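Local coordinates for protein DNA polymerase (Bacillus phage phi29, PDB 2PY5) that replicates the phage genome by protein-primed, processive, strand-displacing DNA synthesis and proofreads its own product with a 3'-5' exonuclease, at residues K135-L139 against G376-L381; W367-K371 against A382-L386; S122-L126 against R187-D193; N251-A256 against D476-L480. The protein carries 2 engineered substitutions. One frame throughout, in Å; residues are numbered along the deposited sequence.

How the contacts relate
Contacts 1, 2 and 3 form a connected patch between the exonuclease and polymerisation regions, and contact 4 extends it to the side of Asp-249, a ligand of the catalytic magnesium. Helix 376-387 serves both contact 1 and contact 2, whose centres are about 12 Å apart. Its next turns reach contact 3, where Leu-384 CG lies 3.8 Å from Ala-190 CB, while Phe-137 CZ of contact 1 meets Leu-126 CD2 of contact 3 at 3.6 Å. Contact 2 touches contact 4 through Leu-386 O and Pro-255 CG, 3.9 Å apart. Contacts 3 and 4 do not touch, their centres being about 24 Å apart. Contact 3 binds DNA directly; contacts 1, 2 and 4 stay about 9 to 10 Å from it (nearest atoms).

Contact 1 of 4, residues K135-L139 against G376-L381; sequences KDFKL and GAIKQL
The ring of Phe-137 lies against helix 376-387, with Ala-377 O above one face, offset toward the rim. Ala-377 CA is 4.3 Å from the ring centroid and 29° off its normal, an off-centre CH-pi contact. The other neighbours approach obliquely: Ala-377 CB meets CD2 of Phe-137 at 3.4 Å, Gln-380 CB meets CE1 of Phe-137 at 3.6 Å, and Leu-381 CD2 stands near CZ. Ring and amide planes of Phe-137 and Gln-380 are inclined by 55°. With CG anti to the carbonyl carbon (chi1 -56°) and a bend at chi2, the Gln-380 chain folds back over its own turn. NE2 of Gln-380 thereby donates to Gly-376 O at 3.2 Å from above the carbonyl plane, and this oxygen also accepts from Gln-380 N; OE1 of Gln-380 is hydrogen-bonded to Lys-383 NZ. Gln-380 CG packs 3.6 Å from Asp-136 O, and Lys-138 CG 3.8 Å from Gly-376 CA. No hydrogen bond crosses the contact. Ala-176 and Ile-179 of helix 160-182 adjoin Phe-137 and Ala-377. Lys-138, with positive phi, closes helix 130-136 in a Schellman motif, and the contact packs this helix end, in the exonuclease region, on helix 376-387 of the polymerisation region.

Contact 2 of 4, residues W367-K371 against A382-L386; sequences WTYIK and AKLML
Trp-367 and Met-385 make the tightly packed part of this contact. CG of Met-385 sits over the centre of the Trp-367 six-membered ring, 3.7 Å from its centroid and 3° off the normal. Bends at chi2 and chi3 curl the methionine back across the indole, bringing its CE to 3.6 Å from Trp-367 CZ2. Its sulfur stands above the same ring at 4.7 Å from the centroid, a Met-aromatic contact at a distance. Ile-370 CD1 covers the opposite indole face, toward the rim. Ala-382 CB packs on the backbone, 3.6 Å from Trp-367 O, while Leu-386 CG reaches Trp-367 CB at 3.7 Å. The looser, partly exposed side belongs to Lys-371 and Lys-383. Their aliphatic stems cross obliquely, with Lys-371 CD 4.0 Å from Lys-383 CG; Lys-371 NZ ends 6.9 Å from Lys-383 NZ. Lys-371 runs extended, whereas Lys-383 bends at chi3 and its NZ is hydrogen-bonded to Gln-380 OE1. Both lysines bind 5-methyl-UTP in another structure of this polymerase, and Lys-371 interacts with the phosphates of the incoming nucleotide. The segment axes approach to 8.8 Å at 155°, an antiparallel helical hairpin with an apolar core and a lysine-lined nucleotide site characteristic of the B-family fingers.

Contact 3 of 4, residues S122-L126 against R187-D193; sequences SLKKL and RMTAGSD. With nucleotides of chain C; nucleotides of chain A.
Lys-125 NZ donates hydrogen bonds to Arg-187 O at 2.6 Å and to Asp-193 OD2 at 2.7 Å, the second also a salt bridge, on the carboxylate's syn lone pair; the same nitrogen also bonds Leu-185 O. Bends at chi2 and chi3 turn the lysine end toward these acceptors. OD1 of Asp-193 takes Arg-187 N on its own syn lone pair, and the carboxylate therefore ties the lysine to the start of 187-193. Between backbones, Ala-190 N donates to Lys-124 O at 2.9 Å in a nearly straight bond (167°). Apolar packing is lighter: Lys-124 CB rests 3.9 Å from Thr-189 CG2, and its own NZ turns to Asp-121. Polar contacts to the nucleic acid form a further group. Thr-189 OG1 donates to OP2 of DC4 of chain C at 2.5 Å, and Ser-192 OG to OP1 of DA3 of chain C at 2.7 Å. Ser-192 OG also accepts from Arg-187 NE, close to the guanidinium plane. Leu-123 packs on the sugar of DT5 of chain A. Thr-189 is the N-cap of helix 190-202, its OG1 accepting from Ser-192 N, and the Thr-189 and Ser-192 hydroxyls hold successive DNA phosphates beside the exonuclease single-strand site.

Contact 4 of 4, residues N251-A256 against D476-L480; sequences NSLYPA and DPKKL
The amide of Asn-251 enters the turn 476-480 and bridges two of its carbonyls. ND2 of Asn-251 donates to Asp-476 O and to Lys-479 O, both at 2.9 Å, with N-H...O angles of 149° and 152°. The oxygens lie close to the amide plane, although ND2 stands above each carbonyl plane. Both amide hydrogens are thereby used, which fixes the rotation of the group. A water 2.8 Å from Asn-251 OD1 donates to it and to Pro-477 O. Alongside, Leu-480, with CG anti to its backbone N (chi1 -179°), directs CD1 to 3.6 Å from Ser-252 CB and 3.8 Å from Ala-256 CB. In the second shell, Asp-476 OD1 accepts from Lys-478 N at 3.0 Å and Lys-479 N at 2.9 Å, from opposite faces of its carboxylate plane, shaping the loop that receives the asparagine. Farther out, Asn-251 pairs by backbone bonds with Gly-481 and Tyr-482. The Asx turn and Asx motif of Asp-476 form a loop that holds Asn-251, the residue right after Asp-249 and Val-250, which bind the catalytic magnesium in the polymerase palm.

Contact 1 of 4, residues K135-L139 against G376-L381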
loop_
_atom_site.group_PDB
_atom_site.type_symbol
_atom_site.label_atom_id
_atom_site.label_comp_id
_atom_site.label_asym_id
_atom_site.label_seq_id
_atom_site.Cartn_x
_atom_site.Cartn_y
_atom_site.Cartn_z
ATOM N N LYS F 135 4.852 -17.535 3.962
ATOM C CA LYS F 135 6.295 -17.471 4.173
ATOM C C LYS F 135 6.650 -16.688 5.437
ATOM O O LYS F 135 7.338 -17.191 6.323
ATOM C CB LYS F 135 6.965 -16.820 2.960
ATOM N N ASP F 136 6.147 -15.458 5.509
ATOM C CA ASP F 136 6.512 -14.527 6.585
ATOM C C ASP F 136 5.901 -14.915 7.932
ATOM O O ASP F 136 6.510 -14.680 8.989
ATOM C CB ASP F 136 6.081 -13.101 6.223
ATOM C CG ASP F 136 6.836 -12.534 5.036
ATOM O OD1 ASP F 136 7.941 -13.035 4.710
ATOM O OD2 ASP F 136 6.314 -11.572 4.432
ATOM N N PHE F 137 4.715 -15.518 7.896
ATOM C CA PHE F 137 4.017 -15.935 9.116
ATOM C C PHE F 137 4.390 -17.360 9.533
ATOM O O PHE F 137 3.879 -17.861 10.535
ATOM C CB PHE F 137 2.492 -15.830 8.951
ATOM C CG PHE F 137 1.943 -14.423 9.075
ATOM C CD1 PHE F 137 2.370 -13.408 8.228
ATOM C CD2 PHE F 137 0.961 -14.130 10.020
ATOM C CE1 PHE F 137 1.855 -12.107 8.349
ATOM C CE2 PHE F 137 0.438 -12.836 10.136
ATOM C CZ PHE F 137 0.883 -11.835 9.299
ATOM N N LYS F 138 5.294 -17.994 8.777
ATOM C CA LYS F 138 5.798 -19.348 9.065
ATOM C C LYS F 138 4.674 -20.384 9.096
ATOM O O LYS F 138 4.587 -21.191 10.022
ATOM C CB LYS F 138 6.602 -19.383 10.372
ATOM C CG LYS F 138 7.611 -18.269 10.509
ATOM C CD LYS F 138 8.652 -18.269 9.394
ATOM C CE LYS F 138 9.613 -19.434 9.502
ATOM N NZ LYS F 138 10.880 -19.170 8.753
ATOM N N LEU F 139 3.844 -20.351 8.054
ATOM C CA LEU F 139 2.678 -21.230 7.909
ATOM C C LEU F 139 2.935 -22.204 6.758
ATOM O O LEU F 139 3.670 -21.881 5.823
ATOM C CB LEU F 139 1.419 -20.396 7.620
ATOM C CG LEU F 139 1.096 -19.256 8.596
ATOM C CD1 LEU F 139 -0.129 -18.494 8.124
ATOM C CD2 LEU F 139 0.898 -19.810 10.001
ATOM N N GLY F 376 8.487 -14.567 13.377
ATOM C CA GLY F 376 7.402 -14.981 12.496
ATOM C C GLY F 376 6.187 -14.084 12.523
ATOM O O GLY F 376 6.296 -12.868 12.371
ATOM N N ALA F 377 5.020 -14.698 12.725
ATOM C CA ALA F 377 3.754 -14.008 12.636
ATOM C C ALA F 377 3.651 -12.760 13.506
ATOM O O ALA F 377 3.299 -11.693 13.024
ATOM C CB ALA F 377 2.586 -14.980 12.933
ATOM N N ILE F 378 3.960 -12.882 14.788
ATOM C CA ILE F 378 3.814 -11.743 15.690
ATOM C C ILE F 378 4.771 -10.595 15.307
ATOM O O ILE F 378 4.425 -9.406 15.439
ATOM C CB ILE F 378 3.972 -12.162 17.159
ATOM C CG1 ILE F 378 2.755 -12.997 17.562
ATOM C CG2 ILE F 378 4.108 -10.948 18.062
ATOM C CD1 ILE F 378 2.880 -13.616 18.926
ATOM N N LYS F 379 5.961 -10.954 14.820
ATOM C CA LYS F 379 6.898 -9.939 14.342
ATOM C C LYS F 379 6.290 -9.184 13.164
ATOM O O LYS F 379 6.369 -7.967 13.109
ATOM C CB LYS F 379 8.224 -10.550 13.912
ATOM C CG LYS F 379 9.249 -9.508 13.474
ATOM C CD LYS F 379 10.567 -10.137 13.136
ATOM C CE LYS F 379 11.636 -9.097 12.923
ATOM N NZ LYS F 379 12.987 -9.716 12.901
ATOM N N GLN F 380 5.674 -9.909 12.230
ATOM C CA GLN F 380 5.065 -9.261 11.061
ATOM C C GLN F 380 3.946 -8.331 11.476
ATOM O O GLN F 380 3.716 -7.297 10.848
ATOM C CB GLN F 380 4.480 -10.292 10.073
ATOM C CG GLN F 380 5.445 -11.337 9.583
ATOM C CD GLN F 380 6.821 -10.793 9.308
ATOM O OE1 GLN F 380 6.986 -9.860 8.523
ATOM N NE2 GLN F 380 7.826 -11.373 9.958
ATOM N N LEU F 381 3.195 -8.731 12.498
ATOM C CA LEU F 381 2.084 -7.928 12.952
ATOM C C LEU F 381 2.575 -6.656 13.627
ATOM O O LEU F 381 1.950 -5.614 13.487
ATOM C CB LEU F 381 1.181 -8.720 13.880
ATOM C CG LEU F 381 0.423 -9.851 13.199
ATOM C CD1 LEU F 381 -0.282 -10.657 14.281
ATOM C CD2 LEU F 381 -0.563 -9.343 12.146
#

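Contact 2 of 4, residues W367-K371 against A382-L386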
loop_
_atom_site.group_PDB
_atom_site.type_symbol
_atom_site.label_atom_id
_atom_site.label_comp_id
_atom_site.label_asym_id
_atom_site.label_seq_id
_atom_site.Cartn_x
_atom_site.Cartn_y
_atom_site.Cartn_z
ATOM N N TRP F 367 5.602 -1.152 20.037
ATOM C CA TRP F 367 5.566 -2.081 18.915
ATOM C C TRP F 367 6.966 -2.425 18.404
ATOM O O TRP F 367 7.182 -3.518 17.893
ATOM C CB TRP F 367 4.616 -1.563 17.822
ATOM C CG TRP F 367 3.221 -1.705 18.272
ATOM C CD1 TRP F 367 2.389 -0.729 18.742
ATOM C CD2 TRP F 367 2.492 -2.927 18.359
ATOM N NE1 TRP F 367 1.171 -1.266 19.075
ATOM C CE2 TRP F 367 1.209 -2.618 18.861
ATOM C CE3 TRP F 367 2.795 -4.259 18.049
ATOM C CZ2 TRP F 367 0.232 -3.599 19.078
ATOM C CZ3 TRP F 367 1.827 -5.229 18.247
ATOM C CH2 TRP F 367 0.557 -4.894 18.762
ATOM N N THR F 368 7.920 -1.511 18.559
ATOM C CA THR F 368 9.316 -1.824 18.258
ATOM C C THR F 368 9.837 -2.908 19.219
ATOM O O THR F 368 10.501 -3.853 18.792
ATOM C CB THR F 368 10.206 -0.565 18.284
ATOM O OG1 THR F 368 9.708 0.387 17.337
ATOM C CG2 THR F 368 11.636 -0.899 17.922
ATOM N N TYR F 369 9.498 -2.816 20.506
ATOM C CA TYR F 369 9.904 -3.869 21.440
ATOM C C TYR F 369 9.354 -5.230 21.032
ATOM O O TYR F 369 10.077 -6.229 21.013
ATOM C CB TYR F 369 9.440 -3.544 22.858
ATOM C CG TYR F 369 9.907 -4.564 23.858
ATOM C CD1 TYR F 369 11.213 -4.549 24.321
ATOM C CD2 TYR F 369 9.054 -5.558 24.324
ATOM C CE1 TYR F 369 11.659 -5.487 25.239
ATOM C CE2 TYR F 369 9.492 -6.510 25.236
ATOM C CZ TYR F 369 10.800 -6.466 25.693
ATOM O OH TYR F 369 11.274 -7.389 26.600
ATOM N N ILE F 370 8.065 -5.268 20.699
ATOM C CA ILE F 370 7.432 -6.514 20.258
ATOM C C ILE F 370 8.121 -7.036 18.987
ATOM O O ILE F 370 8.445 -8.222 18.891
ATOM C CB ILE F 370 5.914 -6.349 20.072
ATOM C CG1 ILE F 370 5.245 -6.128 21.436
ATOM C CG2 ILE F 370 5.334 -7.574 19.368
ATOM C CD1 ILE F 370 3.809 -5.650 21.354
ATOM N N LYS F 371 8.386 -6.144 18.038
ATOM C CA LYS F 371 9.092 -6.525 16.800
ATOM C C LYS F 371 10.436 -7.177 17.109
ATOM O O LYS F 371 10.764 -8.251 16.592
ATOM C CB LYS F 371 9.317 -5.295 15.918
ATOM C CG LYS F 371 10.009 -5.578 14.593
ATOM C CD LYS F 371 10.324 -4.265 13.885
ATOM C CE LYS F 371 11.385 -4.413 12.804
ATOM N NZ LYS F 371 11.993 -3.079 12.480
ATOM N N ALA F 382 3.699 -6.742 14.334
ATOM C CA ALA F 382 4.303 -5.546 14.944
ATOM C C ALA F 382 4.751 -4.561 13.869
ATOM O O ALA F 382 4.548 -3.355 13.990
ATOM C CB ALA F 382 5.466 -5.940 15.845
ATOM N N LYS F 383 5.356 -5.075 12.804
ATOM C CA LYS F 383 5.736 -4.253 11.662
ATOM C C LYS F 383 4.505 -3.606 11.045
ATOM O O LYS F 383 4.496 -2.427 10.701
ATOM C CB LYS F 383 6.465 -5.108 10.635
ATOM C CG LYS F 383 7.808 -5.621 11.147
ATOM C CD LYS F 383 8.333 -6.775 10.328
ATOM C CE LYS F 383 8.659 -6.382 8.921
ATOM N NZ LYS F 383 9.132 -7.587 8.156
ATOM N N LEU F 384 3.445 -4.395 10.909
ATOM C CA LEU F 384 2.213 -3.890 10.354
ATOM C C LEU F 384 1.635 -2.756 11.204
ATOM O O LEU F 384 1.196 -1.735 10.677
ATOM C CB LEU F 384 1.206 -5.040 10.196
ATOM C CG LEU F 384 0.026 -4.846 9.271
ATOM C CD1 LEU F 384 0.431 -4.502 7.832
ATOM C CD2 LEU F 384 -0.790 -6.134 9.300
ATOM N N MET F 385 1.677 -2.898 12.525
ATOM C CA MET F 385 1.185 -1.838 13.405
ATOM C C MET F 385 2.003 -0.544 13.245
ATOM O O MET F 385 1.460 0.551 13.163
ATOM C CB MET F 385 1.211 -2.293 14.863
ATOM C CG MET F 385 0.124 -3.306 15.211
ATOM S SD MET F 385 -1.525 -2.611 15.182
ATOM C CE MET F 385 -1.539 -1.599 16.671
ATOM N N LEU F 386 3.315 -0.687 13.179
ATOM C CA LEU F 386 4.207 0.467 13.023
ATOM C C LEU F 386 4.029 1.144 11.674
ATOM O O LEU F 386 4.105 2.368 11.570
ATOM C CB LEU F 386 5.659 0.016 13.184
ATOM C CG LEU F 386 6.048 -0.332 14.620
ATOM C CD1 LEU F 386 7.323 -1.152 14.650
ATOM C CD2 LEU F 386 6.202 0.943 15.473
#

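Contact 3 of 4, residues S122-L126 against R187-D193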
loop_
_atom_site.group_PDB
_atom_site.type_symbol
_atom_site.label_atom_id
_atom_site.label_comp_id
_atom_site.label_asym_id
_atom_site.label_seq_id
_atom_site.Cartn_x
_atom_site.Cartn_y
_atom_site.Cartn_z
ATOM N N SER F 122 -9.729 -10.059 3.419
ATOM C CA SER F 122 -8.539 -10.336 4.244
ATOM C C SER F 122 -7.293 -9.593 3.728
ATOM O O SER F 122 -6.338 -9.386 4.488
ATOM C CB SER F 122 -8.254 -11.826 4.382
ATOM O OG SER F 122 -8.202 -12.465 3.131
ATOM N N LEU F 123 -7.298 -9.148 2.467
ATOM C CA LEU F 123 -6.171 -8.334 1.958
ATOM C C LEU F 123 -6.054 -6.992 2.688
ATOM O O LEU F 123 -4.950 -6.400 2.787
ATOM C CB LEU F 123 -6.281 -8.108 0.447
ATOM C CG LEU F 123 -5.080 -7.474 -0.246
ATOM C CD1 LEU F 123 -3.818 -8.293 -0.135
ATOM C CD2 LEU F 123 -5.421 -7.227 -1.723
ATOM N N LYS F 124 -7.178 -6.496 3.221
ATOM C CA LYS F 124 -7.157 -5.228 3.969
ATOM C C LYS F 124 -6.540 -5.428 5.361
ATOM O O LYS F 124 -6.008 -4.487 5.955
ATOM C CB LYS F 124 -8.577 -4.655 4.076
ATOM C CG LYS F 124 -9.229 -4.319 2.719
ATOM C CD LYS F 124 -8.629 -3.097 2.076
ATOM C CE LYS F 124 -9.304 -2.788 0.747
ATOM N NZ LYS F 124 -9.050 -3.826 -0.281
ATOM N N LYS F 125 -6.663 -6.652 5.871
ATOM C CA LYS F 125 -6.081 -7.057 7.151
ATOM C C LYS F 125 -4.601 -7.448 7.031
ATOM O O LYS F 125 -3.793 -7.111 7.895
ATOM C CB LYS F 125 -6.876 -8.245 7.681
ATOM C CG LYS F 125 -8.305 -7.913 8.060
ATOM C CD LYS F 125 -8.511 -7.846 9.543
ATOM C CE LYS F 125 -7.556 -6.878 10.217
ATOM N NZ LYS F 125 -7.819 -6.653 11.665
ATOM N N LEU F 126 -4.283 -8.162 5.955
ATOM C CA LEU F 126 -2.998 -8.777 5.700
ATOM C C LEU F 126 -2.600 -8.390 4.269
ATOM O O LEU F 126 -2.865 -9.122 3.321
ATOM C CB LEU F 126 -3.123 -10.302 5.870
ATOM C CG LEU F 126 -3.544 -10.772 7.276
ATOM C CD1 LEU F 126 -4.051 -12.236 7.208
ATOM C CD2 LEU F 126 -2.397 -10.612 8.275
ATOM N N ARG F 187 -10.035 -5.130 13.926
ATOM C CA ARG F 187 -10.794 -4.166 13.113
ATOM C C ARG F 187 -10.729 -4.514 11.634
ATOM O O ARG F 187 -10.091 -5.484 11.230
ATOM C CB ARG F 187 -10.303 -2.757 13.416
ATOM C CG ARG F 187 -10.645 -2.380 14.854
ATOM C CD ARG F 187 -10.007 -1.134 15.269
ATOM N NE ARG F 187 -10.659 -0.011 14.611
ATOM C CZ ARG F 187 -11.722 0.641 15.078
ATOM N NH1 ARG F 187 -12.266 0.331 16.255
ATOM N NH2 ARG F 187 -12.228 1.641 14.364
ATOM N N MET F 188 -11.431 -3.750 10.805
ATOM C CA MET F 188 -11.583 -4.115 9.420
ATOM C C MET F 188 -10.285 -4.126 8.627
ATOM O O MET F 188 -10.151 -4.912 7.688
ATOM C CB MET F 188 -12.599 -3.194 8.733
ATOM C CG MET F 188 -13.035 -3.678 7.387
ATOM S SD MET F 188 -14.235 -2.581 6.602
ATOM C CE MET F 188 -15.389 -2.433 7.968
ATOM N N THR F 189 -9.365 -3.240 8.989
ATOM C CA THR F 189 -8.140 -3.059 8.218
ATOM C C THR F 189 -6.928 -2.907 9.124
ATOM O O THR F 189 -7.061 -2.480 10.280
ATOM C CB THR F 189 -8.236 -1.782 7.384
ATOM O OG1 THR F 189 -8.190 -0.654 8.239
ATOM C CG2 THR F 189 -9.548 -1.752 6.555
ATOM N N ALA F 190 -5.747 -3.150 8.560
ATOM C CA ALA F 190 -4.475 -2.899 9.255
ATOM C C ALA F 190 -4.368 -1.461 9.748
ATOM O O ALA F 190 -3.935 -1.209 10.885
ATOM C CB ALA F 190 -3.293 -3.264 8.351
ATOM N N GLY F 191 -4.763 -0.482 8.924
ATOM C CA GLY F 191 -4.681 0.903 9.355
ATOM C C GLY F 191 -5.617 1.223 10.517
ATOM O O GLY F 191 -5.279 2.030 11.393
ATOM N N SER F 192 -6.808 0.642 10.491
ATOM C CA SER F 192 -7.781 0.844 11.550
ATOM C C SER F 192 -7.214 0.267 12.843
ATOM O O SER F 192 -7.353 0.884 13.897
ATOM C CB SER F 192 -9.099 0.184 11.177
ATOM O OG SER F 192 -10.132 0.544 12.057
ATOM N N ASP F 193 -6.535 -0.869 12.748
ATOM C CA ASP F 193 -5.912 -1.492 13.936
ATOM C C ASP F 193 -4.825 -0.561 14.484
ATOM O O ASP F 193 -4.719 -0.336 15.716
ATOM C CB ASP F 193 -5.283 -2.858 13.628
ATOM C CG ASP F 193 -6.288 -3.948 13.370
ATOM O OD1 ASP F 193 -7.333 -3.966 14.019
ATOM O OD2 ASP F 193 -5.989 -4.840 12.537
ATOM P P DC C 4 -8.772 1.896 6.067
ATOM O OP1 DC C 4 -7.756 1.170 5.276
ATOM O OP2 DC C 4 -8.968 1.612 7.520
ATOM O "O5'" DC C 4 -8.582 3.470 5.974
ATOM C "C5'" DC C 4 -8.295 4.048 4.725
ATOM C "C4'" DC C 4 -7.174 5.058 4.896
ATOM O "O4'" DC C 4 -5.951 4.399 5.324
ATOM C "C3'" DC C 4 -6.803 5.747 3.597
ATOM O "O3'" DC C 4 -7.668 6.834 3.399
ATOM C "C2'" DC C 4 -5.380 6.181 3.863
ATOM C "C1'" DC C 4 -4.855 5.003 4.662
ATOM N N1 DC C 4 -4.147 4.013 3.810
ATOM C C2 DC C 4 -2.897 4.378 3.279
ATOM O O2 DC C 4 -2.427 5.510 3.507
ATOM N N3 DC C 4 -2.222 3.494 2.508
ATOM C C4 DC C 4 -2.740 2.290 2.275
ATOM N N4 DC C 4 -2.021 1.454 1.511
ATOM C C5 DC C 4 -4.002 1.895 2.808
ATOM C C6 DC C 4 -4.673 2.772 3.561
ATOM P P DA C 3 -13.002 1.665 9.943
ATOM O OP1 DA C 3 -12.329 0.469 10.487
ATOM O OP2 DA C 3 -12.895 3.025 10.567
ATOM O "O5'" DA C 3 -12.600 1.831 8.409
ATOM C "C5'" DA C 3 -12.342 0.677 7.662
ATOM C "C4'" DA C 3 -12.328 1.062 6.196
ATOM O "O4'" DA C 3 -13.645 1.515 5.828
ATOM C "C3'" DA C 3 -11.400 2.207 5.823
ATOM O "O3'" DA C 3 -10.180 1.678 5.331
ATOM C "C2'" DA C 3 -12.142 2.927 4.689
ATOM C "C1'" DA C 3 -13.613 2.597 4.901
ATOM N N9 DA C 3 -14.457 3.593 5.565
ATOM C C8 DA C 3 -14.175 4.266 6.734
ATOM N N7 DA C 3 -15.141 5.063 7.144
ATOM C C5 DA C 3 -16.125 4.892 6.183
ATOM C C6 DA C 3 -17.408 5.453 6.019
ATOM N N6 DA C 3 -17.934 6.342 6.871
ATOM N N1 DA C 3 -18.138 5.061 4.944
ATOM C C2 DA C 3 -17.610 4.172 4.090
ATOM N N3 DA C 3 -16.413 3.580 4.139
ATOM C C4 DA C 3 -15.722 3.981 5.215
ATOM P P DT A 5 0.497 -7.485 -4.178
ATOM O OP1 DT A 5 0.688 -6.923 -2.820
ATOM O OP2 DT A 5 1.656 -7.924 -4.976
ATOM O "O5'" DT A 5 -0.527 -8.726 -4.054
ATOM C "C5'" DT A 5 -1.613 -8.670 -3.170
ATOM C "C4'" DT A 5 -2.845 -9.188 -3.853
ATOM O "O4'" DT A 5 -3.217 -8.239 -4.859
ATOM C "C3'" DT A 5 -2.683 -10.498 -4.600
ATOM O "O3'" DT A 5 -2.992 -11.545 -3.722
ATOM C "C2'" DT A 5 -3.692 -10.402 -5.733
ATOM C "C1'" DT A 5 -3.878 -8.908 -5.905
ATOM N N1 DT A 5 -3.292 -8.349 -7.126
ATOM C C2 DT A 5 -4.120 -7.647 -7.953
ATOM O O2 DT A 5 -5.321 -7.504 -7.739
ATOM N N3 DT A 5 -3.496 -7.161 -9.061
ATOM C C4 DT A 5 -2.155 -7.276 -9.387
ATOM O O4 DT A 5 -1.714 -6.789 -10.419
ATOM C C5 DT A 5 -1.336 -8.012 -8.465
ATOM C C7 DT A 5 0.123 -8.207 -8.725
ATOM C C6 DT A 5 -1.935 -8.516 -7.377
#

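Contact 4 of 4, residues N251-A256 against D476-L480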
loop_
_atom_site.group_PDB
_atom_site.type_symbol
_atom_site.label_atom_id
_atom_site.label_comp_id
_atom_site.label_asym_id
_atom_site.label_seq_id
_atom_site.Cartn_x
_atom_site.Cartn_y
_atom_site.Cartn_z
ATOM N N ASN F 251 16.591 3.071 8.004
ATOM C CA ASN F 251 15.968 2.121 8.917
ATOM C C ASN F 251 14.635 2.683 9.393
ATOM O O ASN F 251 14.605 3.636 10.193
ATOM C CB ASN F 251 16.895 1.832 10.100
ATOM C CG ASN F 251 18.209 1.201 9.675
ATOM O OD1 ASN F 251 18.221 0.239 8.893
ATOM N ND2 ASN F 251 19.313 1.724 10.187
ATOM N N SER F 252 13.554 2.121 8.856
ATOM C CA SER F 252 12.177 2.486 9.195
ATOM C C SER F 252 11.886 3.982 9.001
ATOM O O SER F 252 11.569 4.693 9.949
ATOM C CB SER F 252 11.832 2.014 10.595
ATOM O OG SER F 252 11.902 0.587 10.659
ATOM N N LEU F 253 11.949 4.420 7.745
ATOM C CA LEU F 253 11.791 5.832 7.389
ATOM C C LEU F 253 10.633 6.554 8.106
ATOM O O LEU F 253 10.844 7.580 8.748
ATOM C CB LEU F 253 11.607 5.956 5.869
ATOM C CG LEU F 253 11.393 7.375 5.302
ATOM C CD1 LEU F 253 12.678 8.111 5.262
ATOM C CD2 LEU F 253 10.751 7.277 3.923
ATOM N N TYR F 254 9.424 6.037 7.966
ATOM C CA TYR F 254 8.256 6.779 8.442
ATOM C C TYR F 254 8.159 6.751 9.954
ATOM O O TYR F 254 8.060 7.824 10.568
ATOM C CB TYR F 254 6.985 6.298 7.749
ATOM C CG TYR F 254 6.913 6.756 6.298
ATOM C CD1 TYR F 254 6.975 5.851 5.255
ATOM C CD2 TYR F 254 6.792 8.101 5.973
ATOM C CE1 TYR F 254 6.918 6.291 3.919
ATOM C CE2 TYR F 254 6.725 8.526 4.670
ATOM C CZ TYR F 254 6.790 7.636 3.658
ATOM O OH TYR F 254 6.708 8.072 2.327
ATOM N N PRO F 255 8.276 5.561 10.588
ATOM C CA PRO F 255 8.371 5.596 12.044
ATOM C C PRO F 255 9.494 6.498 12.576
ATOM O O PRO F 255 9.331 7.138 13.635
ATOM C CB PRO F 255 8.615 4.127 12.414
ATOM C CG PRO F 255 7.918 3.374 11.359
ATOM C CD PRO F 255 8.253 4.171 10.096
ATOM N N ALA F 256 10.638 6.549 11.885
ATOM C CA ALA F 256 11.731 7.417 12.308
ATOM C C ALA F 256 11.306 8.890 12.303
ATOM O O ALA F 256 11.635 9.624 13.229
ATOM C CB ALA F 256 12.964 7.221 11.437
ATOM N N ASP F 476 24.187 3.477 9.779
ATOM C CA ASP F 476 24.150 2.448 10.821
ATOM C C ASP F 476 23.261 1.312 10.342
ATOM O O ASP F 476 22.204 1.575 9.783
ATOM C CB ASP F 476 23.612 3.027 12.134
ATOM C CG ASP F 476 23.799 2.079 13.310
ATOM O OD1 ASP F 476 22.962 1.164 13.488
ATOM O OD2 ASP F 476 24.793 2.234 14.050
ATOM N N PRO F 477 23.676 0.053 10.548
ATOM C CA PRO F 477 22.886 -1.070 10.042
ATOM C C PRO F 477 21.507 -1.271 10.668
ATOM O O PRO F 477 20.677 -1.964 10.055
ATOM C CB PRO F 477 23.762 -2.292 10.332
ATOM C CG PRO F 477 24.836 -1.848 11.161
ATOM C CD PRO F 477 24.914 -0.395 11.215
ATOM N N LYS F 478 21.270 -0.703 11.862
ATOM C CA LYS F 478 20.050 -0.997 12.644
ATOM C C LYS F 478 19.311 0.217 13.231
ATOM O O LYS F 478 18.093 0.181 13.375
ATOM C CB LYS F 478 20.381 -1.936 13.814
ATOM C CG LYS F 478 21.472 -2.956 13.547
ATOM C CD LYS F 478 21.645 -3.891 14.737
ATOM C CE LYS F 478 23.115 -4.297 14.931
ATOM N NZ LYS F 478 23.748 -4.840 13.682
ATOM N N LYS F 479 20.046 1.272 13.585
ATOM C CA LYS F 479 19.488 2.384 14.367
ATOM C C LYS F 479 18.370 3.102 13.626
ATOM O O LYS F 479 18.510 3.418 12.449
ATOM C CB LYS F 479 20.586 3.391 14.746
ATOM C CG LYS F 479 21.527 2.961 15.881
ATOM C CD LYS F 479 22.564 4.056 16.129
ATOM C CE LYS F 479 23.652 3.619 17.087
ATOM N NZ LYS F 479 24.701 4.671 17.203
ATOM N N LEU F 480 17.269 3.369 14.326
ATOM C CA LEU F 480 16.097 4.000 13.749
ATOM C C LEU F 480 16.442 5.324 13.083
ATOM O O LEU F 480 17.051 6.194 13.683
ATOM C CB LEU F 480 15.040 4.239 14.823
ATOM C CG LEU F 480 13.728 4.881 14.415
ATOM C CD1 LEU F 480 12.966 4.016 13.424
ATOM C CD2 LEU F 480 12.866 5.173 15.650
HETATM O O HOH W 1 17.944 -2.416 9.683
#